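Local coordinates for CMP/dCMP-type deaminase domain-containing protein (Aspergillus oryzae RIB40, PDB 7DRY), which probably catalyses a zinc-dependent deamination step of riboflavin biosynthesis, using a cytidine deaminase-like (CDA) fold, at residues A62-L67 with G103-G108; Y96-P101 with R165-V170; E145-L150 with I155-V160. All coordinates share one frame; numbering follows the deposited sequence.

In the fold
The three contacts lie 14 to 15 Å apart, centre to centre, around one zinc site, whose ligands are His61, Cys102 and Cys112. Contact 1 lies nearest: measured between nearest atoms, the Arg105 side chain is about 5 Å from the metal, against about 8 Å for Met99 of contact 2 and about 11 Å for Leu150 of contact 3. Contact 2 meets contact 1 where Glu63 OE2 packs 3.2 Å from Pro101 CA, and reaches contact 3 through Glu100, whose OE2 is 3.1 Å from Cys147 N, probably hydrogen-bonded. Contact 3 is nested in the loop closed by contact 2, while its Met149 CE packs 3.3 Å from Gly103 CA of contact 1.

Contact 1 (A62-L67 with G103-G108); sequences AEQCCL and GKRLSG. With SO4 (sulfate ion), chain C.
Arg105 crosses from the loop 103-108 to helix 62-67 and meets it at a single residue, Gln64. Its NH2 donates to Gln64 OE1 over 3.1 Å with an N-H...O angle of 147°. The oxygen lies at the edge of the guanidinium, near its plane, whereas the nitrogen sits above the plane of the amide; the two flat groups are turned 73° against each other. OE1 is shared, since it also accepts from the backbone N of His61, a zinc ligand. A bend in the arginine chain at chi3 (60°) turns the guanidinium so that its NE edge faces a sulfate, probably from the crystallisation liquor: NE donates to sulfate O3 at 2.9 Å. NH1 is held chiefly by its hydrogen bond to Asn59 O and adds a weak one to sulfate O3. Next along the loop, Leu106 N grips sulfate O4 at 2.9 Å. Ser107 then returns to sulfate O3 twice, from its backbone N at 3.2 Å and from its OG at 2.7 Å; Asn59 ND2 and His61 NE2 also bond the sulfate. Four donors of the loop, one of them weak, thus converge on one oxygen. Such a cluster, around an arginine whose nearest side-chain atom is about 5 Å from the zinc, is consistent with an anion-binding pocket that could receive a substrate phosphate; the anion found here is sulfate.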
loop_
_atom_site.group_PDB
_atom_site.type_symbol
_atom_site.label_atom_id
_atom_site.label_comp_id
_atom_site.label_asym_id
_atom_site.label_seq_id
_atom_site.Cartn_x
_atom_site.Cartn_y
_atom_site.Cartn_z
ATOM N N ALA A 62 5.516 -2.893 1.418
ATOM C CA ALA A 62 4.471 -2.875 2.445
ATOM C C ALA A 62 3.213 -3.600 1.985
ATOM O O ALA A 62 2.631 -4.397 2.740
ATOM C CB ALA A 62 4.125 -1.433 2.799
ATOM N N GLU A 63 2.741 -3.291 0.768
ATOM C CA GLU A 63 1.508 -3.912 0.285
ATOM C C GLU A 63 1.708 -5.402 0.100
ATOM O O GLU A 63 0.799 -6.202 0.371
ATOM C CB GLU A 63 1.092 -3.273 -1.045
ATOM C CG GLU A 63 0.991 -1.743 -1.021
ATOM C CD GLU A 63 2.274 -1.041 -1.468
ATOM O OE1 GLU A 63 3.312 -1.146 -0.794
ATOM O OE2 GLU A 63 2.247 -0.367 -2.508
ATOM N N GLN A 64 2.895 -5.779 -0.379
ATOM C CA GLN A 64 3.282 -7.181 -0.487
ATOM C C GLN A 64 3.199 -7.873 0.867
ATOM O O GLN A 64 2.589 -8.940 0.999
ATOM C CB GLN A 64 4.711 -7.234 -1.036
ATOM C CG GLN A 64 5.336 -8.609 -1.176
ATOM C CD GLN A 64 6.735 -8.529 -1.768
ATOM O OE1 GLN A 64 7.323 -7.450 -1.874
ATOM N NE2 GLN A 64 7.269 -9.675 -2.166
ATOM N N CYS A 65 3.800 -7.272 1.894
ATOM C CA CYS A 65 3.774 -7.882 3.220
ATOM C C CYS A 65 2.358 -7.929 3.779
ATOM O O CYS A 65 1.979 -8.898 4.444
ATOM C CB CYS A 65 4.682 -7.085 4.148
ATOM S SG CYS A 65 6.438 -7.437 3.796
ATOM N N CYS A 66 1.569 -6.882 3.542
ATOM C CA CYS A 66 0.189 -6.865 4.019
ATOM C C CYS A 66 -0.590 -8.058 3.473
ATOM O O CYS A 66 -1.293 -8.764 4.215
ATOM C CB CYS A 66 -0.444 -5.545 3.577
ATOM S SG CYS A 66 -2.152 -5.292 4.108
ATOM N N LEU A 67 -0.463 -8.305 2.169
ATOM C CA LEU A 67 -1.167 -9.426 1.551
ATOM C C LEU A 67 -0.565 -10.757 1.969
ATOM O O LEU A 67 -1.297 -11.729 2.209
ATOM C CB LEU A 67 -1.129 -9.275 0.028
ATOM C CG LEU A 67 -1.948 -8.099 -0.512
ATOM C CD1 LEU A 67 -1.659 -7.848 -1.987
ATOM C CD2 LEU A 67 -3.430 -8.315 -0.298
ATOM N N GLY A 103 4.339 0.275 -9.814
ATOM C CA GLY A 103 3.970 -0.459 -11.008
ATOM C C GLY A 103 5.169 -1.047 -11.718
ATOM O O GLY A 103 5.029 -1.763 -12.715
ATOM N N LYS A 104 6.357 -0.737 -11.203
ATOM C CA LYS A 104 7.626 -1.216 -11.721
ATOM C C LYS A 104 8.580 -1.292 -10.540
ATOM O O LYS A 104 8.516 -0.456 -9.635
ATOM C CB LYS A 104 8.179 -0.251 -12.778
ATOM C CG LYS A 104 9.451 -0.723 -13.453
ATOM C CD LYS A 104 9.565 -0.173 -14.869
ATOM C CE LYS A 104 10.997 -0.246 -15.376
ATOM N NZ LYS A 104 11.706 1.053 -15.209
ATOM N N ARG A 105 9.446 -2.303 -10.536
ATOM C CA ARG A 105 10.431 -2.464 -9.477
ATOM C C ARG A 105 11.808 -2.669 -10.087
ATOM O O ARG A 105 11.938 -3.195 -11.194
ATOM C CB ARG A 105 10.077 -3.636 -8.544
ATOM C CG ARG A 105 8.881 -3.344 -7.663
ATOM C CD ARG A 105 8.599 -4.467 -6.664
ATOM N NE ARG A 105 9.728 -4.686 -5.767
ATOM C CZ ARG A 105 9.686 -5.447 -4.679
ATOM N NH1 ARG A 105 10.778 -5.586 -3.934
ATOM N NH2 ARG A 105 8.565 -6.073 -4.340
ATOM N N LEU A 106 12.837 -2.237 -9.352
ATOM C CA LEU A 106 14.207 -2.419 -9.823
ATOM C C LEU A 106 14.615 -3.883 -9.766
ATOM O O LEU A 106 15.319 -4.376 -10.654
ATOM C CB LEU A 106 15.166 -1.563 -9.001
ATOM C CG LEU A 106 15.179 -0.101 -9.436
ATOM C CD1 LEU A 106 16.037 0.741 -8.512
ATOM C CD2 LEU A 106 15.675 -0.022 -10.858
ATOM N N SER A 107 14.196 -4.585 -8.721
ATOM C CA SER A 107 14.377 -6.022 -8.649
ATOM C C SER A 107 13.417 -6.711 -9.616
ATOM O O SER A 107 12.584 -6.077 -10.272
ATOM C CB SER A 107 14.167 -6.491 -7.212
ATOM O OG SER A 107 12.805 -6.356 -6.837
ATOM N N GLY A 108 13.537 -8.029 -9.711
ATOM C CA GLY A 108 12.630 -8.778 -10.548
ATOM C C GLY A 108 11.308 -9.114 -9.905
ATOM O O GLY A 108 10.520 -9.871 -10.476
HETATM S S SO4 C . 12.898 -2.535 -5.603
HETATM O O1 SO4 C . 12.026 -2.194 -4.468
HETATM O O2 SO4 C . 14.262 -2.649 -5.095
HETATM O O3 SO4 C . 12.488 -3.808 -6.164
HETATM O O4 SO4 C . 12.747 -1.452 -6.559
#

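Contact 2 (Y96-P101 with R165-V170); sequences YVTMEP and REILEV
The methyls of both Ile167 branches, CG2 and CD1, rest against the carbonyl oxygen of Thr98, with CD1 3.6 Å from Thr98 O. The flat guanidinium of Arg165, on the same helix, takes Glu169 OE2 at its edge, in plane, through NE in a salt bridge. In this CDA fold, segment 96-101 runs from the central strand 91-97 of the five-stranded sheet through a corner at Thr98 and Met99 toward the zinc site, and helix 164-171 packs against that corner. Ile167 CG2 nestles 3.7 Å from Thr98 CB; the two side chains run past each other in opposite directions. The same CG2 methyl also meets Met99 CG at 3.8 Å, so this one methyl touches both corner residues. Met99 bends at its thioether (chi3 74°), which carries CE across Leu168 CD2 at 4.0 Å. Val28 and Cys12 also touch the Thr98 side chain, and helix 178-187 packs on Leu168. The one polar link across the contact is water-mediated: Thr98 OG1 donates to a water at 2.8 Å, and that water donates in turn to Ile167 O at 3.1 Å.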
loop_
_atom_site.group_PDB
_atom_site.type_symbol
_atom_site.label_atom_id
_atom_site.label_comp_id
_atom_site.label_asym_id
_atom_site.label_seq_id
_atom_site.Cartn_x
_atom_site.Cartn_y
_atom_site.Cartn_z
ATOM N N TYR A 96 -5.053 1.351 2.460
ATOM C CA TYR A 96 -4.305 2.573 2.709
ATOM C C TYR A 96 -2.819 2.247 2.675
ATOM O O TYR A 96 -2.387 1.199 3.165
ATOM C CB TYR A 96 -4.654 3.134 4.087
ATOM C CG TYR A 96 -6.056 3.674 4.188
ATOM C CD1 TYR A 96 -7.127 2.846 4.549
ATOM C CD2 TYR A 96 -6.322 5.017 3.934
ATOM C CE1 TYR A 96 -8.422 3.349 4.636
ATOM C CE2 TYR A 96 -7.612 5.525 4.013
ATOM C CZ TYR A 96 -8.655 4.694 4.375
ATOM O OH TYR A 96 -9.923 5.196 4.462
ATOM N N VAL A 97 -2.035 3.132 2.074
ATOM C CA VAL A 97 -0.594 2.929 1.991
ATOM C C VAL A 97 0.053 4.303 1.909
ATOM O O VAL A 97 -0.507 5.209 1.293
ATOM C CB VAL A 97 -0.253 2.006 0.797
ATOM C CG1 VAL A 97 -0.807 2.557 -0.495
ATOM C CG2 VAL A 97 1.230 1.757 0.685
ATOM N N THR A 98 1.203 4.485 2.571
ATOM C CA THR A 98 1.727 5.849 2.648
ATOM C C THR A 98 2.112 6.373 1.269
ATOM O O THR A 98 1.852 7.537 0.955
ATOM C CB THR A 98 2.880 5.987 3.648
ATOM O OG1 THR A 98 3.953 5.109 3.293
ATOM C CG2 THR A 98 2.412 5.699 5.071
ATOM N N MET A 99 2.714 5.532 0.426
ATOM C CA MET A 99 3.149 5.946 -0.902
ATOM C C MET A 99 2.369 5.201 -1.980
ATOM O O MET A 99 1.826 4.121 -1.744
ATOM C CB MET A 99 4.654 5.697 -1.071
ATOM C CG MET A 99 5.519 6.434 -0.042
ATOM S SD MET A 99 7.278 6.323 -0.365
ATOM C CE MET A 99 7.456 7.433 -1.771
ATOM N N GLU A 100 2.310 5.808 -3.168
ATOM C CA GLU A 100 1.627 5.216 -4.309
ATOM C C GLU A 100 2.146 3.796 -4.551
ATOM O O GLU A 100 3.362 3.585 -4.552
ATOM C CB GLU A 100 1.925 6.068 -5.549
ATOM C CG GLU A 100 1.389 5.508 -6.851
ATOM C CD GLU A 100 1.926 6.254 -8.056
ATOM O OE1 GLU A 100 2.715 7.198 -7.864
ATOM O OE2 GLU A 100 1.572 5.892 -9.196
ATOM N N PRO A 101 1.269 2.812 -4.753
ATOM C CA PRO A 101 1.756 1.456 -5.062
ATOM C C PRO A 101 2.567 1.419 -6.349
ATOM O O PRO A 101 2.206 2.035 -7.355
ATOM C CB PRO A 101 0.468 0.630 -5.191
ATOM C CG PRO A 101 -0.645 1.630 -5.293
ATOM C CD PRO A 101 -0.192 2.859 -4.583
ATOM N N ARG A 165 5.355 15.459 3.561
ATOM C CA ARG A 165 6.728 15.573 4.034
ATOM C C ARG A 165 7.067 14.455 5.010
ATOM O O ARG A 165 8.116 13.815 4.888
ATOM C CB ARG A 165 6.996 16.946 4.645
ATOM C CG ARG A 165 8.414 17.037 5.162
ATOM C CD ARG A 165 8.875 18.434 5.488
ATOM N NE ARG A 165 10.232 18.350 6.012
ATOM C CZ ARG A 165 10.842 19.311 6.689
ATOM N NH1 ARG A 165 10.223 20.466 6.920
ATOM N NH2 ARG A 165 12.078 19.112 7.130
ATOM N N GLU A 166 6.177 14.190 5.975
ATOM C CA GLU A 166 6.446 13.149 6.963
ATOM C C GLU A 166 6.522 11.772 6.320
ATOM O O GLU A 166 7.360 10.949 6.705
ATOM C CB GLU A 166 5.367 13.159 8.044
ATOM C CG GLU A 166 5.460 14.361 8.958
ATOM C CD GLU A 166 4.224 14.519 9.813
ATOM O OE1 GLU A 166 4.174 13.905 10.900
ATOM O OE2 GLU A 166 3.300 15.242 9.381
ATOM N N ILE A 167 5.644 11.501 5.352
ATOM C CA ILE A 167 5.687 10.220 4.651
ATOM C C ILE A 167 7.036 10.025 3.969
ATOM O O ILE A 167 7.639 8.950 4.052
ATOM C CB ILE A 167 4.517 10.123 3.663
ATOM C CG1 ILE A 167 3.222 9.881 4.434
ATOM C CG2 ILE A 167 4.761 9.021 2.624
ATOM C CD1 ILE A 167 1.971 10.037 3.575
ATOM N N LEU A 168 7.543 11.073 3.316
ATOM C CA LEU A 168 8.817 10.966 2.607
ATOM C C LEU A 168 9.988 10.879 3.575
ATOM O O LEU A 168 10.912 10.086 3.358
ATOM C CB LEU A 168 8.988 12.156 1.662
ATOM C CG LEU A 168 8.028 12.148 0.475
ATOM C CD1 LEU A 168 8.005 13.498 -0.207
ATOM C CD2 LEU A 168 8.421 11.051 -0.509
ATOM N N GLU A 169 9.969 11.682 4.647
ATOM C CA GLU A 169 11.064 11.642 5.619
ATOM C C GLU A 169 11.221 10.249 6.208
ATOM O O GLU A 169 12.345 9.761 6.379
ATOM C CB GLU A 169 10.839 12.648 6.750
ATOM C CG GLU A 169 10.784 14.127 6.329
ATOM C CD GLU A 169 12.131 14.755 6.080
ATOM O OE1 GLU A 169 13.156 14.046 6.122
ATOM O OE2 GLU A 169 12.158 15.978 5.849
ATOM N N VAL A 170 10.106 9.604 6.548
ATOM C CA VAL A 170 10.167 8.240 7.055
ATOM C C VAL A 170 10.637 7.294 5.958
ATOM O O VAL A 170 11.526 6.459 6.170
ATOM C CB VAL A 170 8.797 7.835 7.620
ATOM C CG1 VAL A 170 8.742 6.325 7.886
ATOM C CG2 VAL A 170 8.479 8.645 8.886
HETATM O O HOH W 1 6.292 6.201 4.313
#

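Contact 3 (E145-L150 with I155-V160)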
loop_
_atom_site.group_PDB
_atom_site.type_symbol
_atom_site.label_atom_id
_atom_site.label_comp_id
_atom_site.label_asym_id
_atom_site.label_seq_id
_atom_site.Cartn_x
_atom_site.Cartn_y
_atom_site.Cartn_z
ATOM N N GLU A 145 3.125 5.290 -13.002
ATOM C CA GLU A 145 2.682 4.114 -13.741
ATOM C C GLU A 145 1.744 3.245 -12.903
ATOM O O GLU A 145 0.815 2.635 -13.445
ATOM C CB GLU A 145 3.898 3.323 -14.229
ATOM C CG GLU A 145 3.561 2.140 -15.111
ATOM C CD GLU A 145 4.760 1.259 -15.416
ATOM O OE1 GLU A 145 4.577 0.234 -16.106
ATOM O OE2 GLU A 145 5.882 1.588 -14.970
ATOM N N GLY A 146 1.950 3.196 -11.585
ATOM C CA GLY A 146 1.055 2.422 -10.739
ATOM C C GLY A 146 -0.381 2.901 -10.832
ATOM O O GLY A 146 -1.309 2.106 -11.002
ATOM N N CYS A 147 -0.575 4.216 -10.749
ATOM C CA CYS A 147 -1.913 4.789 -10.818
ATOM C C CYS A 147 -2.570 4.498 -12.162
ATOM O O CYS A 147 -3.763 4.173 -12.225
ATOM C CB CYS A 147 -1.806 6.293 -10.586
ATOM S SG CYS A 147 -1.631 6.696 -8.852
ATOM N N GLN A 148 -1.801 4.592 -13.250
ATOM C CA GLN A 148 -2.341 4.286 -14.571
ATOM C C GLN A 148 -2.834 2.845 -14.652
ATOM O O GLN A 148 -3.907 2.578 -15.207
ATOM C CB GLN A 148 -1.280 4.563 -15.634
ATOM C CG GLN A 148 -0.730 5.977 -15.592
ATOM C CD GLN A 148 0.445 6.172 -16.530
ATOM O OE1 GLN A 148 0.810 5.269 -17.284
ATOM N NE2 GLN A 148 1.051 7.352 -16.481
ATOM N N MET A 149 -2.068 1.902 -14.100
ATOM C CA MET A 149 -2.474 0.501 -14.152
ATOM C C MET A 149 -3.702 0.235 -13.289
ATOM O O MET A 149 -4.566 -0.567 -13.665
ATOM C CB MET A 149 -1.322 -0.401 -13.722
ATOM C CG MET A 149 -0.431 -0.830 -14.854
ATOM S SD MET A 149 0.971 -1.754 -14.228
ATOM C CE MET A 149 1.965 -0.415 -13.662
ATOM N N LEU A 150 -3.791 0.880 -12.124
ATOM C CA LEU A 150 -4.985 0.726 -11.296
ATOM C C LEU A 150 -6.222 1.191 -12.050
ATOM O O LEU A 150 -7.234 0.480 -12.113
ATOM C CB LEU A 150 -4.828 1.509 -9.993
ATOM C CG LEU A 150 -3.788 0.971 -9.010
ATOM C CD1 LEU A 150 -3.582 1.967 -7.883
ATOM C CD2 LEU A 150 -4.204 -0.396 -8.460
ATOM N N ILE A 155 -9.651 -0.229 -10.597
ATOM C CA ILE A 155 -9.426 -0.033 -9.171
ATOM C C ILE A 155 -9.355 1.464 -8.920
ATOM O O ILE A 155 -8.517 2.157 -9.511
ATOM C CB ILE A 155 -8.122 -0.704 -8.712
ATOM C CG1 ILE A 155 -8.021 -2.139 -9.231
ATOM C CG2 ILE A 155 -7.976 -0.612 -7.185
ATOM C CD1 ILE A 155 -9.053 -3.061 -8.672
ATOM N N ASP A 156 -10.206 1.961 -8.027
ATOM C CA ASP A 156 -10.191 3.379 -7.699
ATOM C C ASP A 156 -8.949 3.717 -6.890
ATOM O O ASP A 156 -8.393 2.876 -6.182
ATOM C CB ASP A 156 -11.411 3.747 -6.852
ATOM C CG ASP A 156 -12.719 3.670 -7.619
ATOM O OD1 ASP A 156 -12.700 3.559 -8.861
ATOM O OD2 ASP A 156 -13.775 3.726 -6.958
ATOM N N TRP A 157 -8.525 4.973 -6.976
ATOM C CA TRP A 157 -7.479 5.449 -6.085
ATOM C C TRP A 157 -7.703 6.921 -5.778
ATOM O O TRP A 157 -8.365 7.644 -6.526
ATOM C CB TRP A 157 -6.069 5.188 -6.638
ATOM C CG TRP A 157 -5.852 5.732 -8.005
ATOM C CD1 TRP A 157 -6.031 5.073 -9.184
ATOM C CD2 TRP A 157 -5.416 7.055 -8.343
ATOM N NE1 TRP A 157 -5.729 5.899 -10.238
ATOM C CE2 TRP A 157 -5.350 7.123 -9.751
ATOM C CE3 TRP A 157 -5.067 8.183 -7.594
ATOM C CZ2 TRP A 157 -4.955 8.278 -10.427
ATOM C CZ3 TRP A 157 -4.678 9.335 -8.268
ATOM C CH2 TRP A 157 -4.626 9.371 -9.672
ATOM N N GLN A 158 -7.125 7.359 -4.657
ATOM C CA GLN A 158 -7.322 8.719 -4.181
ATOM C C GLN A 158 -6.089 9.143 -3.398
ATOM O O GLN A 158 -5.626 8.410 -2.519
ATOM C CB GLN A 158 -8.544 8.778 -3.265
ATOM C CG GLN A 158 -8.878 10.156 -2.748
ATOM C CD GLN A 158 -10.284 10.218 -2.191
ATOM O OE1 GLN A 158 -11.207 9.605 -2.734
ATOM N NE2 GLN A 158 -10.453 10.945 -1.097
ATOM N N VAL A 159 -5.561 10.320 -3.722
ATOM C CA VAL A 159 -4.483 10.908 -2.938
ATOM C C VAL A 159 -5.089 11.672 -1.770
ATOM O O VAL A 159 -6.039 12.446 -1.944
ATOM C CB VAL A 159 -3.616 11.829 -3.807
ATOM C CG1 VAL A 159 -2.408 12.297 -3.015
ATOM C CG2 VAL A 159 -3.177 11.113 -5.070
ATOM N N VAL A 160 -4.535 11.461 -0.581
ATOM C CA VAL A 160 -4.948 12.156 0.631
ATOM C C VAL A 160 -3.819 13.103 0.995
ATOM O O VAL A 160 -2.720 12.660 1.358
ATOM C CB VAL A 160 -5.222 11.171 1.771
ATOM C CG1 VAL A 160 -5.670 11.917 3.028
ATOM C CG2 VAL A 160 -6.254 10.129 1.343
#
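Cys147 and Trp157 face each other across the turn that joins helix 145-152 to strand 156-159, the closing half of a beta-alpha-beta unit begun by strand 127-132. The strand lies at the margin of the sheet, parallel to 127-132, and the helix packs over it. The aromatic interactions centre on the indole. Cys147 SG sits almost exactly over the middle of its six-membered ring, 3.7 Å from the centroid and 6° off the normal, a sulfur-aromatic contact; CB of the same cysteine adds a CH-pi contact over that face, nearer the CZ2 side. The first torsion of Trp157 (chi1 54°) holds CG between its own backbone N and carbonyl carbon and turns the ring toward the helix. Apolar packing continues one helical turn on, where Leu150 CB approaches Trp157 CD1 obliquely at 3.8 Å and Leu150 CD2 meets Ile155 CB at 3.9 Å. Ile155 meets Leu150 through its CB and CG2 while the end of its side chain leads away, and Leu150 also touches Pro101 and Val113 on the side of the zinc site. The polar contacts involve Thr151 and the backbone of the turn. Thr151 OG1 is hydrogen-bonded to both Trp157 NE1 and Cys147 O, which should help fix the rotation of the ring. Where the chain turns back from helix to strand, Ile155 N donates to Leu150 O over 2.9 Å in a nearly straight bond (165°).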